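Local coordinates for protein 7,8-dihydro-6-hydroxymethylpterin pyrophosphokinase-dihydropteroate synthase (Plasmodium falciparum, PDB 6JWV) that probably makes the diphosphate of 6-hydroxymethyl-7,8-dihydropterin with ATP and then joins that pterin to 4-aminobenzoate to give 7,8-dihydropteroate in folate biosynthesis, at residues 504-509 with 526-531; 553-558 with 572-577; 428-433 with 478-483. The protein carries 1 engineered substitution. All coordinates share one frame; numbering follows the deposited sequence.

Interaction 1 (504-509 with 526-531); sequences ISACTN and VVLMHK. With XTZ (4-{[(2-amino-4-oxo-3,4,7,8-tetrahydropteridin-6-yl)methyl]amino}-N-(1,3-thiazol-2-yl)benzenesulfonamide), chain C; ACT (acetate ion), chain I.
Ile-504 and Ala-506 pass close beside strand 525-529, the CA of Ile-504 lying 4.7 Å from the CA of Met-529 and the CA of Ala-506 4.3 Å from the CA of Leu-528. The loop 504-509 follows barrel strand 500-503 and, with strand 525-529, helps line the pterin pocket of the TIM-barrel dihydropteroate synthase domain. A type I' beta turn runs from Ser-505 to Thr-508, and Ser-505 O accepts from N and OG1 of Thr-508.

The side chains meet mainly through carbon and sulfur. Ile-504 and Met-529 lie side by side, with Ile-504 CB 3.7 Å from Met-529 CE. The thioether bends at its last torsion (chi3 64°), turning CE back onto Ile-504 while SD sits 3.4 Å from N2 of the XTZ pterin. Ile-504 CG2 joins the same wall, 3.6 Å from XTZ N3. Methylenes of Lys-531 run along Ile-504 O, with CE 3.4 Å from it, and slant across Ile-504 CD1, 3.8 Å from CE; the amine hydrogen-bonds to Gly-533 O. At the other end, Cys-507 SG leans on Leu-528 CD2 at 3.9 Å, a methyl that also packs on Ala-506.

Ser-505 OG and Cys-507 N both hydrogen-bond to Asp-503 OD1, holding the turn to strand 500-503. Strand 525-529 runs between strands 500-503 and 572-575, and helix 547-564 flanks the contact, with Arg-558 NE hydrogen-bonded to Ala-506 O and Leu-562 packing on Val-526.

Interaction 2 (553-558 with 572-577); sequences NYLEQR and ILFDIG. With XTZ (4-{[(2-amino-4-oxo-3,4,7,8-tetrahydropteridin-6-yl)methyl]amino}-N-(1,3-thiazol-2-yl)benzenesulfonamide), chain C.
Leu-555 and Phe-574 meet through similar first torsions: each CG stands opposite its own carbonyl carbon and beside the backbone N (chi1 -72° and -81°), which carries the leucine down to the strand and the phenyl ring out to the helix. The pairing illustrates how a TIM barrel is covered on its outside, for helix 547-564 is the connection of a beta-alpha-beta crossover between the parallel strands 525-529 and 572-575. The helical segment runs nearly antiparallel to strand 572-575, at 161° and with axes 9.2 Å apart.

Leu-555 CB approaches Phe-574 CD2 obliquely at 3.5 Å, and farther along the branch Leu-555 CD1 lies 3.4 Å from Asp-575 O. Glu-556 touches the ring obliquely, with CG 4.1 Å from Phe-574 CE2 and its carboxylate almost perpendicular to the phenyl plane. Tyr-600 ties the two together, its hydroxyl hydrogen-bonded to Glu-556 OE2 and its ring stacked on Phe-574.

Asp-575, next along the strand, points away from the helix and into the pterin pocket. Its OD2 accepts from two donors of XTZ, N1 at 2.8 Å and N2 at 2.7 Å. The other oxygen makes an Asx turn: Gly-577 N reaches Asp-575 OD1 at 3.0 Å from above the carboxylate plane.

Interaction 3 (428-433 with 478-483); sequences VIDIGG and IISIDT. With XTZ (4-{[(2-amino-4-oxo-3,4,7,8-tetrahydropteridin-6-yl)methyl]amino}-N-(1,3-thiazol-2-yl)benzenesulfonamide), chain C.
Asp-430 and Ser-480 sit side by side on one face of two parallel strands, with Ser-480 OG donating to Asp-430 OD1 from the anti side and out of the carboxylate plane. The strands, 428-432 and 478-482, are neighbours in the TIM barrel, and the crossover between them includes helix 448-464. Two positions on, Asp-482 accepts from N8 of the XTZ pterin through OD2 at 2.7 Å, nearly straight at 163°. With CG anti to the backbone N in both residues (chi1 -176° in Asp-430, -172° in Asp-482), the two carboxylates come together with Asp-430 OD2 3.7 Å from Asp-482 OD2. Arg-686 lies by both, as a salt bridge to Asp-430 and a long, weak pair with Asp-482, and Asn-502 hydrogen-bonds to Asp-430 OD2.

Behind this shell runs the ladder: Ile-429 N to Ile-478 O at 2.9 Å, Ser-480 N to Ile-429 O at 2.7 Å, then Ile-431 N to Ser-480 O and Asp-482 N to Ile-431 O. On the reverse face Ile-431, Ile-479 and Ile-481 pack beneath helix 448-464, Ile-481 also reaching helix 486-494. Where the strands end, one water accepts from Gly-433 N at 2.7 Å and donates to Asp-482 O at 2.8 Å.

Overall arrangement
The three contacts lie along one parallel barrel sheet and meet at XTZ in the pterin pocket of the dihydropteroate synthase domain. Interactions 1 and 2 have centres about 8 Å apart and are joined by neighbouring strands, with a probable hydrogen bond from Leu-528 N to Leu-573 O at 2.6 Å. Interaction 3 is about 14 Å from interaction 1, centre to centre, touching it where Ile-504 CG2 lies 4.0 Å from Asp-482 OD1. Interactions 2 and 3, about 19 Å apart between centres and about 8 Å between nearest atoms, do not touch; Asp-575 and Asp-482 hold different parts of the pterin, while interaction 1 packs against it. Asn-502, Lys-609 and Arg-610 add further bonds.

Interaction 1 (504-509 with 526-531)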
loop_
_atom_site.group_PDB
_atom_site.type_symbol
_atom_site.label_atom_id
_atom_site.label_comp_id
_atom_site.label_asym_id
_atom_site.label_seq_id
_atom_site.Cartn_x
_atom_site.Cartn_y
_atom_site.Cartn_z
ATOM N N ILE A 504 28.616 -6.642 -6.647
ATOM C CA ILE A 504 27.724 -7.759 -6.351
ATOM C C ILE A 504 28.249 -8.724 -5.277
ATOM O O ILE A 504 27.494 -9.560 -4.785
ATOM C CB ILE A 504 27.254 -8.502 -7.628
ATOM C CG1 ILE A 504 28.446 -9.010 -8.458
ATOM C CG2 ILE A 504 26.304 -7.617 -8.439
ATOM C CD1 ILE A 504 28.120 -10.184 -9.356
ATOM N N SER A 505 29.524 -8.597 -4.901
ATOM C CA SER A 505 30.115 -9.421 -3.846
ATOM C C SER A 505 30.148 -8.663 -2.514
ATOM O O SER A 505 30.643 -9.175 -1.497
ATOM C CB SER A 505 31.517 -9.871 -4.247
ATOM O OG SER A 505 32.477 -8.840 -4.055
ATOM N N ALA A 506 29.610 -7.442 -2.540
ATOM C CA ALA A 506 29.595 -6.532 -1.398
ATOM C C ALA A 506 31.027 -6.271 -0.913
ATOM O O ALA A 506 31.330 -6.304 0.286
ATOM C CB ALA A 506 28.665 -7.042 -0.285
ATOM N N CYS A 507 31.904 -6.024 -1.883
ATOM C CA CYS A 507 33.345 -5.779 -1.674
ATOM C C CYS A 507 34.079 -6.894 -0.905
ATOM O O CYS A 507 35.111 -6.622 -0.305
ATOM C CB CYS A 507 33.593 -4.382 -1.043
ATOM S SG CYS A 507 32.696 -3.017 -1.861
ATOM N N THR A 508 33.549 -8.128 -0.915
ATOM C CA THR A 508 34.218 -9.297 -0.304
ATOM C C THR A 508 35.197 -9.960 -1.275
ATOM O O THR A 508 36.075 -10.730 -0.848
ATOM C CB THR A 508 33.276 -10.432 0.153
ATOM O OG1 THR A 508 32.566 -10.978 -0.971
ATOM C CG2 THR A 508 32.323 -9.982 1.231
ATOM N N ASN A 509 35.028 -9.681 -2.572
ATOM C CA ASN A 509 35.890 -10.269 -3.569
ATOM C C ASN A 509 37.294 -9.679 -3.550
ATOM O O ASN A 509 38.282 -10.416 -3.554
ATOM C CB ASN A 509 35.287 -10.192 -4.973
ATOM C CG ASN A 509 36.000 -11.116 -5.940
ATOM O OD1 ASN A 509 35.833 -12.348 -5.878
ATOM N ND2 ASN A 509 36.846 -10.533 -6.812
ATOM N N VAL A 526 28.369 3.419 -3.101
ATOM C CA VAL A 526 28.565 2.001 -3.359
ATOM C C VAL A 526 27.290 1.191 -3.091
ATOM O O VAL A 526 26.656 1.349 -2.049
ATOM C CB VAL A 526 29.808 1.473 -2.558
ATOM C CG1 VAL A 526 29.630 1.633 -1.030
ATOM C CG2 VAL A 526 30.205 0.051 -2.970
ATOM N N VAL A 527 26.923 0.329 -4.033
ATOM C CA VAL A 527 25.864 -0.661 -3.825
ATOM C C VAL A 527 26.465 -1.963 -3.277
ATOM O O VAL A 527 27.335 -2.559 -3.900
ATOM C CB VAL A 527 25.068 -0.943 -5.130
ATOM C CG1 VAL A 527 23.930 -1.921 -4.884
ATOM C CG2 VAL A 527 24.487 0.337 -5.680
ATOM N N LEU A 528 25.984 -2.401 -2.113
ATOM C CA LEU A 528 26.412 -3.676 -1.503
ATOM C C LEU A 528 25.358 -4.744 -1.728
ATOM O O LEU A 528 24.254 -4.627 -1.222
ATOM C CB LEU A 528 26.688 -3.499 0.009
ATOM C CG LEU A 528 27.879 -2.627 0.446
ATOM C CD1 LEU A 528 28.016 -2.544 1.969
ATOM C CD2 LEU A 528 29.193 -3.088 -0.197
ATOM N N MET A 529 25.694 -5.780 -2.487
ATOM C CA MET A 529 24.715 -6.842 -2.825
ATOM C C MET A 529 25.015 -8.153 -2.118
ATOM O O MET A 529 26.185 -8.530 -1.998
ATOM C CB MET A 529 24.652 -7.087 -4.336
ATOM C CG MET A 529 23.296 -7.592 -4.826
ATOM S SD MET A 529 23.291 -8.511 -6.399
ATOM C CE MET A 529 24.276 -9.949 -5.943
ATOM N N HIS A 530 23.964 -8.832 -1.650
ATOM C CA HIS A 530 24.102 -10.191 -1.120
ATOM C C HIS A 530 24.025 -11.247 -2.231
ATOM O O HIS A 530 23.059 -11.284 -2.998
ATOM C CB HIS A 530 23.066 -10.506 -0.032
ATOM C CG HIS A 530 23.135 -11.919 0.455
ATOM N ND1 HIS A 530 22.468 -12.952 -0.167
ATOM C CD2 HIS A 530 23.845 -12.484 1.462
ATOM C CE1 HIS A 530 22.753 -14.090 0.442
ATOM N NE2 HIS A 530 23.582 -13.833 1.439
ATOM N N LYS A 531 25.053 -12.094 -2.298
ATOM C CA LYS A 531 25.030 -13.348 -3.068
ATOM C C LYS A 531 25.836 -14.417 -2.346
ATOM O O LYS A 531 26.588 -14.102 -1.437
ATOM C CB LYS A 531 25.569 -13.157 -4.496
ATOM C CG LYS A 531 27.069 -12.947 -4.614
ATOM C CD LYS A 531 27.447 -12.716 -6.068
ATOM C CE LYS A 531 28.901 -12.287 -6.242
ATOM N NZ LYS A 531 29.895 -13.277 -5.711
HETATM O O3 XTZ C . 19.985 -7.778 -8.623
HETATM C C16 XTZ C . 21.038 -7.183 -8.934
HETATM N N2 XTZ C . 21.528 -6.214 -8.147
HETATM C C3 XTZ C . 21.785 -7.528 -10.172
HETATM N N4 XTZ C . 21.395 -8.498 -11.038
HETATM C C4 XTZ C . 22.138 -8.756 -12.157
HETATM C C15 XTZ C . 23.402 -7.997 -12.490
HETATM N N8 XTZ C . 23.754 -6.975 -11.513
HETATM C C2 XTZ C . 23.019 -6.729 -10.427
HETATM N N3 XTZ C . 23.388 -5.764 -9.540
HETATM C C1 XTZ C . 22.651 -5.533 -8.429
HETATM N N1 XTZ C . 23.037 -4.579 -7.559
HETATM C C5 XTZ C . 21.731 -9.825 -13.143
HETATM N N5 XTZ C . 21.986 -11.167 -12.616
HETATM C C6 XTZ C . 21.042 -12.161 -12.619
HETATM C C14 XTZ C . 20.237 -12.322 -13.755
HETATM C C13 XTZ C . 19.272 -13.312 -13.778
HETATM C C9 XTZ C . 19.075 -14.167 -12.688
HETATM C C8 XTZ C . 19.885 -14.026 -11.543
HETATM C C7 XTZ C . 20.868 -13.026 -11.513
HETATM S S1 XTZ C . 17.937 -15.300 -12.813
HETATM O O1 XTZ C . 16.618 -14.781 -12.881
HETATM O O2 XTZ C . 17.978 -16.131 -11.637
HETATM N N6 XTZ C . 18.197 -16.148 -14.174
HETATM C C10 XTZ C . 17.852 -15.791 -15.458
HETATM S S2 XTZ C . 17.718 -16.919 -16.768
HETATM C C12 XTZ C . 17.292 -15.684 -17.915
HETATM C C11 XTZ C . 17.286 -14.468 -17.220
HETATM N N7 XTZ C . 17.591 -14.525 -15.878
HETATM C C ACT I . 24.353 -15.819 4.172
HETATM O O ACT I . 24.761 -16.006 3.001
HETATM O OXT ACT I . 24.001 -16.754 4.908
HETATM C CH3 ACT I . 24.270 -14.452 4.756
HETATM O O HOH W 1 29.770 -12.411 -2.360
#

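Interaction 2 (553-558 with 572-577)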
loop_
_atom_site.group_PDB
_atom_site.type_symbol
_atom_site.label_atom_id
_atom_site.label_comp_id
_atom_site.label_asym_id
_atom_site.label_seq_id
_atom_site.Cartn_x
_atom_site.Cartn_y
_atom_site.Cartn_z
ATOM N N ASN A 553 21.497 -9.100 8.179
ATOM C CA ASN A 553 22.677 -9.046 9.062
ATOM C C ASN A 553 23.959 -9.035 8.236
ATOM O O ASN A 553 24.873 -8.272 8.543
ATOM C CB ASN A 553 22.665 -10.173 10.131
ATOM C CG ASN A 553 24.048 -10.443 10.737
ATOM O OD1 ASN A 553 24.722 -11.427 10.374
ATOM N ND2 ASN A 553 24.494 -9.559 11.655
ATOM N N TYR A 554 24.009 -9.869 7.189
ATOM C CA TYR A 554 25.158 -9.920 6.292
ATOM C C TYR A 554 25.455 -8.513 5.755
ATOM O O TYR A 554 26.589 -8.036 5.874
ATOM C CB TYR A 554 24.944 -10.928 5.162
ATOM C CG TYR A 554 25.970 -10.851 4.027
ATOM C CD1 TYR A 554 25.763 -9.993 2.917
ATOM C CD2 TYR A 554 27.154 -11.630 4.057
ATOM C CE1 TYR A 554 26.700 -9.908 1.885
ATOM C CE2 TYR A 554 28.098 -11.552 3.032
ATOM C CZ TYR A 554 27.860 -10.698 1.951
ATOM O OH TYR A 554 28.766 -10.612 0.930
ATOM N N LEU A 555 24.427 -7.853 5.205
ATOM C CA LEU A 555 24.573 -6.516 4.647
ATOM C C LEU A 555 24.994 -5.487 5.672
ATOM O O LEU A 555 25.873 -4.678 5.400
ATOM C CB LEU A 555 23.322 -6.083 3.892
ATOM C CG LEU A 555 23.082 -6.796 2.556
ATOM C CD1 LEU A 555 21.723 -6.411 2.010
ATOM C CD2 LEU A 555 24.192 -6.516 1.549
ATOM N N GLU A 556 24.387 -5.545 6.853
ATOM C CA GLU A 556 24.793 -4.723 7.996
ATOM C C GLU A 556 26.283 -4.890 8.349
ATOM O O GLU A 556 26.990 -3.907 8.534
ATOM C CB GLU A 556 23.886 -4.979 9.196
ATOM C CG GLU A 556 22.563 -4.244 9.089
ATOM C CD GLU A 556 21.521 -4.660 10.126
ATOM O OE1 GLU A 556 21.623 -5.757 10.695
ATOM O OE2 GLU A 556 20.564 -3.888 10.372
ATOM N N GLN A 557 26.766 -6.122 8.375
ATOM C CA GLN A 557 28.157 -6.365 8.704
ATOM C C GLN A 557 29.087 -5.817 7.629
ATOM O O GLN A 557 30.121 -5.245 7.944
ATOM C CB GLN A 557 28.422 -7.855 8.973
ATOM C CG GLN A 557 27.608 -8.442 10.135
ATOM C CD GLN A 557 27.767 -9.959 10.298
ATOM O OE1 GLN A 557 27.393 -10.525 11.346
ATOM N NE2 GLN A 557 28.314 -10.631 9.271
ATOM N N ARG A 558 28.704 -5.964 6.366
ATOM C CA ARG A 558 29.460 -5.410 5.261
ATOM C C ARG A 558 29.502 -3.884 5.370
ATOM O O ARG A 558 30.569 -3.283 5.197
ATOM C CB ARG A 558 28.867 -5.844 3.912
ATOM C CG ARG A 558 28.858 -7.346 3.616
ATOM C CD ARG A 558 30.227 -8.013 3.761
ATOM N NE ARG A 558 31.278 -7.341 2.995
ATOM C CZ ARG A 558 32.568 -7.263 3.344
ATOM N NH1 ARG A 558 33.014 -7.813 4.467
ATOM N NH2 ARG A 558 33.419 -6.620 2.549
ATOM N N ILE A 572 26.226 4.367 1.335
ATOM C CA ILE A 572 26.175 2.922 1.208
ATOM C C ILE A 572 24.754 2.433 0.941
ATOM O O ILE A 572 23.831 2.780 1.662
ATOM C CB ILE A 572 26.817 2.243 2.432
ATOM C CG1 ILE A 572 28.299 2.587 2.480
ATOM C CG2 ILE A 572 26.660 0.735 2.375
ATOM C CD1 ILE A 572 28.961 2.311 3.806
ATOM N N LEU A 573 24.599 1.618 -0.098
ATOM C CA LEU A 573 23.290 1.108 -0.536
ATOM C C LEU A 573 23.179 -0.400 -0.386
ATOM O O LEU A 573 24.098 -1.140 -0.761
ATOM C CB LEU A 573 23.039 1.504 -1.990
ATOM C CG LEU A 573 23.024 3.007 -2.253
ATOM C CD1 LEU A 573 23.731 3.288 -3.552
ATOM C CD2 LEU A 573 21.596 3.503 -2.297
ATOM N N PHE A 574 22.044 -0.827 0.161
ATOM C CA PHE A 574 21.766 -2.221 0.501
ATOM C C PHE A 574 21.056 -2.836 -0.671
ATOM O O PHE A 574 20.181 -2.195 -1.265
ATOM C CB PHE A 574 20.806 -2.286 1.686
ATOM C CG PHE A 574 21.453 -2.091 3.019
ATOM C CD1 PHE A 574 22.030 -0.862 3.371
ATOM C CD2 PHE A 574 21.445 -3.123 3.961
ATOM C CE1 PHE A 574 22.625 -0.693 4.622
ATOM C CE2 PHE A 574 22.038 -2.963 5.201
ATOM C CZ PHE A 574 22.636 -1.754 5.534
ATOM N N ASP A 575 21.405 -4.074 -0.996
ATOM C CA ASP A 575 20.708 -4.818 -2.033
ATOM C C ASP A 575 20.676 -6.291 -1.646
ATOM O O ASP A 575 21.716 -6.920 -1.383
ATOM C CB ASP A 575 21.361 -4.595 -3.408
ATOM C CG ASP A 575 20.592 -5.276 -4.586
ATOM O OD1 ASP A 575 19.648 -6.086 -4.361
ATOM O OD2 ASP A 575 20.958 -4.986 -5.761
ATOM N N ILE A 576 19.460 -6.826 -1.619
ATOM C CA ILE A 576 19.175 -8.207 -1.202
ATOM C C ILE A 576 19.604 -9.280 -2.193
ATOM O O ILE A 576 19.556 -10.460 -1.860
ATOM C CB ILE A 576 17.668 -8.406 -0.934
ATOM C CG1 ILE A 576 16.867 -8.039 -2.201
ATOM C CG2 ILE A 576 17.264 -7.635 0.318
ATOM C CD1 ILE A 576 15.384 -7.867 -2.004
ATOM N N GLY A 577 19.978 -8.879 -3.406
ATOM C CA GLY A 577 20.389 -9.812 -4.440
ATOM C C GLY A 577 19.354 -10.866 -4.828
ATOM O O GLY A 577 19.631 -12.076 -4.762
HETATM O O3 XTZ C . 19.985 -7.778 -8.623
HETATM C C16 XTZ C . 21.038 -7.183 -8.934
HETATM N N2 XTZ C . 21.528 -6.214 -8.147
HETATM C C3 XTZ C . 21.785 -7.528 -10.172
HETATM N N4 XTZ C . 21.395 -8.498 -11.038
HETATM C C4 XTZ C . 22.138 -8.756 -12.157
HETATM C C15 XTZ C . 23.402 -7.997 -12.490
HETATM N N8 XTZ C . 23.754 -6.975 -11.513
HETATM C C2 XTZ C . 23.019 -6.729 -10.427
HETATM N N3 XTZ C . 23.388 -5.764 -9.540
HETATM C C1 XTZ C . 22.651 -5.533 -8.429
HETATM N N1 XTZ C . 23.037 -4.579 -7.559
HETATM C C5 XTZ C . 21.731 -9.825 -13.143
HETATM N N5 XTZ C . 21.986 -11.167 -12.616
HETATM C C6 XTZ C . 21.042 -12.161 -12.619
HETATM C C14 XTZ C . 20.237 -12.322 -13.755
HETATM C C13 XTZ C . 19.272 -13.312 -13.778
HETATM C C9 XTZ C . 19.075 -14.167 -12.688
HETATM C C8 XTZ C . 19.885 -14.026 -11.543
HETATM C C7 XTZ C . 20.868 -13.026 -11.513
HETATM S S1 XTZ C . 17.937 -15.300 -12.813
HETATM O O1 XTZ C . 16.618 -14.781 -12.881
HETATM O O2 XTZ C . 17.978 -16.131 -11.637
HETATM N N6 XTZ C . 18.197 -16.148 -14.174
HETATM C C10 XTZ C . 17.852 -15.791 -15.458
HETATM S S2 XTZ C . 17.718 -16.919 -16.768
HETATM C C12 XTZ C . 17.292 -15.684 -17.915
HETATM C C11 XTZ C . 17.286 -14.468 -17.220
HETATM N N7 XTZ C . 17.591 -14.525 -15.878
#

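Interaction 3 (428-433 with 478-483)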
loop_
_atom_site.group_PDB
_atom_site.type_symbol
_atom_site.label_atom_id
_atom_site.label_comp_id
_atom_site.label_asym_id
_atom_site.label_seq_id
_atom_site.Cartn_x
_atom_site.Cartn_y
_atom_site.Cartn_z
ATOM N N VAL A 428 19.823 6.980 -13.184
ATOM C CA VAL A 428 21.098 6.307 -13.021
ATOM C C VAL A 428 21.215 5.298 -14.173
ATOM O O VAL A 428 20.228 4.654 -14.563
ATOM C CB VAL A 428 21.207 5.594 -11.621
ATOM C CG1 VAL A 428 22.557 4.910 -11.431
ATOM C CG2 VAL A 428 20.952 6.557 -10.451
ATOM N N ILE A 429 22.413 5.189 -14.733
ATOM C CA ILE A 429 22.735 4.132 -15.687
ATOM C C ILE A 429 23.680 3.156 -14.974
ATOM O O ILE A 429 24.702 3.564 -14.411
ATOM C CB ILE A 429 23.418 4.699 -16.971
ATOM C CG1 ILE A 429 22.598 5.844 -17.611
ATOM C CG2 ILE A 429 23.784 3.587 -17.970
ATOM C CD1 ILE A 429 21.316 5.445 -18.318
ATOM N N ASP A 430 23.331 1.879 -14.973
ATOM C CA ASP A 430 24.217 0.850 -14.430
ATOM C C ASP A 430 24.888 0.119 -15.595
ATOM O O ASP A 430 24.233 -0.623 -16.331
ATOM C CB ASP A 430 23.456 -0.111 -13.493
ATOM C CG ASP A 430 24.360 -1.152 -12.827
ATOM O OD1 ASP A 430 25.452 -0.782 -12.310
ATOM O OD2 ASP A 430 23.966 -2.355 -12.813
ATOM N N ILE A 431 26.184 0.358 -15.774
ATOM C CA ILE A 431 26.942 -0.277 -16.859
ATOM C C ILE A 431 27.786 -1.479 -16.393
ATOM O O ILE A 431 28.521 -1.409 -15.404
ATOM C CB ILE A 431 27.752 0.747 -17.695
ATOM C CG1 ILE A 431 28.386 0.054 -18.915
ATOM C CG2 ILE A 431 28.769 1.482 -16.825
ATOM C CD1 ILE A 431 28.980 0.987 -19.952
ATOM N N GLY A 432 27.647 -2.577 -17.126
ATOM C CA GLY A 432 28.324 -3.823 -16.823
ATOM C C GLY A 432 28.751 -4.548 -18.085
ATOM O O GLY A 432 28.023 -4.563 -19.084
ATOM N N GLY A 433 29.944 -5.136 -18.027
ATOM C CA GLY A 433 30.462 -6.001 -19.080
ATOM C C GLY A 433 30.656 -7.419 -18.594
ATOM O O GLY A 433 31.204 -8.254 -19.317
ATOM N N ILE A 478 23.504 9.879 -13.195
ATOM C CA ILE A 478 24.480 9.252 -12.353
ATOM C C ILE A 478 24.932 7.954 -13.057
ATOM O O ILE A 478 24.106 7.232 -13.654
ATOM C CB ILE A 478 23.869 9.044 -10.954
ATOM C CG1 ILE A 478 23.627 10.429 -10.316
ATOM C CG2 ILE A 478 24.739 8.137 -10.080
ATOM C CD1 ILE A 478 22.469 10.482 -9.342
ATOM N N ILE A 479 26.240 7.699 -13.027
ATOM C CA ILE A 479 26.813 6.523 -13.678
ATOM C C ILE A 479 27.283 5.532 -12.621
ATOM O O ILE A 479 28.177 5.812 -11.800
ATOM C CB ILE A 479 27.985 6.862 -14.656
ATOM C CG1 ILE A 479 27.575 7.886 -15.724
ATOM C CG2 ILE A 479 28.535 5.607 -15.318
ATOM C CD1 ILE A 479 26.449 7.442 -16.646
ATOM N N SER A 480 26.667 4.364 -12.669
ATOM C CA SER A 480 27.049 3.264 -11.819
ATOM C C SER A 480 27.743 2.180 -12.653
ATOM O O SER A 480 27.245 1.791 -13.706
ATOM C CB SER A 480 25.794 2.744 -11.128
ATOM O OG SER A 480 25.831 1.346 -10.993
ATOM N N ILE A 481 28.891 1.693 -12.190
ATOM C CA ILE A 481 29.545 0.524 -12.832
ATOM C C ILE A 481 29.415 -0.792 -12.042
ATOM O O ILE A 481 29.854 -0.895 -10.909
ATOM C CB ILE A 481 31.016 0.810 -13.252
ATOM C CG1 ILE A 481 31.583 -0.383 -14.048
ATOM C CG2 ILE A 481 31.860 1.217 -12.043
ATOM C CD1 ILE A 481 32.907 -0.143 -14.722
ATOM N N ASP A 482 28.800 -1.785 -12.672
ATOM C CA ASP A 482 28.620 -3.129 -12.130
ATOM C C ASP A 482 29.920 -3.903 -12.353
ATOM O O ASP A 482 30.171 -4.432 -13.417
ATOM C CB ASP A 482 27.447 -3.795 -12.847
ATOM C CG ASP A 482 27.039 -5.126 -12.248
ATOM O OD1 ASP A 482 27.858 -5.851 -11.641
ATOM O OD2 ASP A 482 25.862 -5.489 -12.420
ATOM N N THR A 483 30.758 -3.939 -11.332
ATOM C CA THR A 483 32.069 -4.576 -11.418
ATOM C C THR A 483 32.522 -5.034 -10.061
ATOM O O THR A 483 32.116 -4.456 -9.047
ATOM C CB THR A 483 33.163 -3.670 -12.039
ATOM O OG1 THR A 483 34.399 -4.390 -12.041
ATOM C CG2 THR A 483 33.361 -2.361 -11.284
HETATM O O3 XTZ C . 19.985 -7.778 -8.623
HETATM C C16 XTZ C . 21.038 -7.183 -8.934
HETATM N N2 XTZ C . 21.528 -6.214 -8.147
HETATM C C3 XTZ C . 21.785 -7.528 -10.172
HETATM N N4 XTZ C . 21.395 -8.498 -11.038
HETATM C C4 XTZ C . 22.138 -8.756 -12.157
HETATM C C15 XTZ C . 23.402 -7.997 -12.490
HETATM N N8 XTZ C . 23.754 -6.975 -11.513
HETATM C C2 XTZ C . 23.019 -6.729 -10.427
HETATM N N3 XTZ C . 23.388 -5.764 -9.540
HETATM C C1 XTZ C . 22.651 -5.533 -8.429
HETATM N N1 XTZ C . 23.037 -4.579 -7.559
HETATM C C5 XTZ C . 21.731 -9.825 -13.143
HETATM N N5 XTZ C . 21.986 -11.167 -12.616
HETATM C C6 XTZ C . 21.042 -12.161 -12.619
HETATM C C14 XTZ C . 20.237 -12.322 -13.755
HETATM C C13 XTZ C . 19.272 -13.312 -13.778
HETATM C C9 XTZ C . 19.075 -14.167 -12.688
HETATM C C8 XTZ C . 19.885 -14.026 -11.543
HETATM C C7 XTZ C . 20.868 -13.026 -11.513
HETATM S S1 XTZ C . 17.937 -15.300 -12.813
HETATM O O1 XTZ C . 16.618 -14.781 -12.881
HETATM O O2 XTZ C . 17.978 -16.131 -11.637
HETATM N N6 XTZ C . 18.197 -16.148 -14.174
HETATM C C10 XTZ C . 17.852 -15.791 -15.458
HETATM S S2 XTZ C . 17.718 -16.919 -16.768
HETATM C C12 XTZ C . 17.292 -15.684 -17.915
HETATM C C11 XTZ C . 17.286 -14.468 -17.220
HETATM N N7 XTZ C . 17.591 -14.525 -15.878
HETATM O O HOH W 2 31.516 -4.822 -15.853
#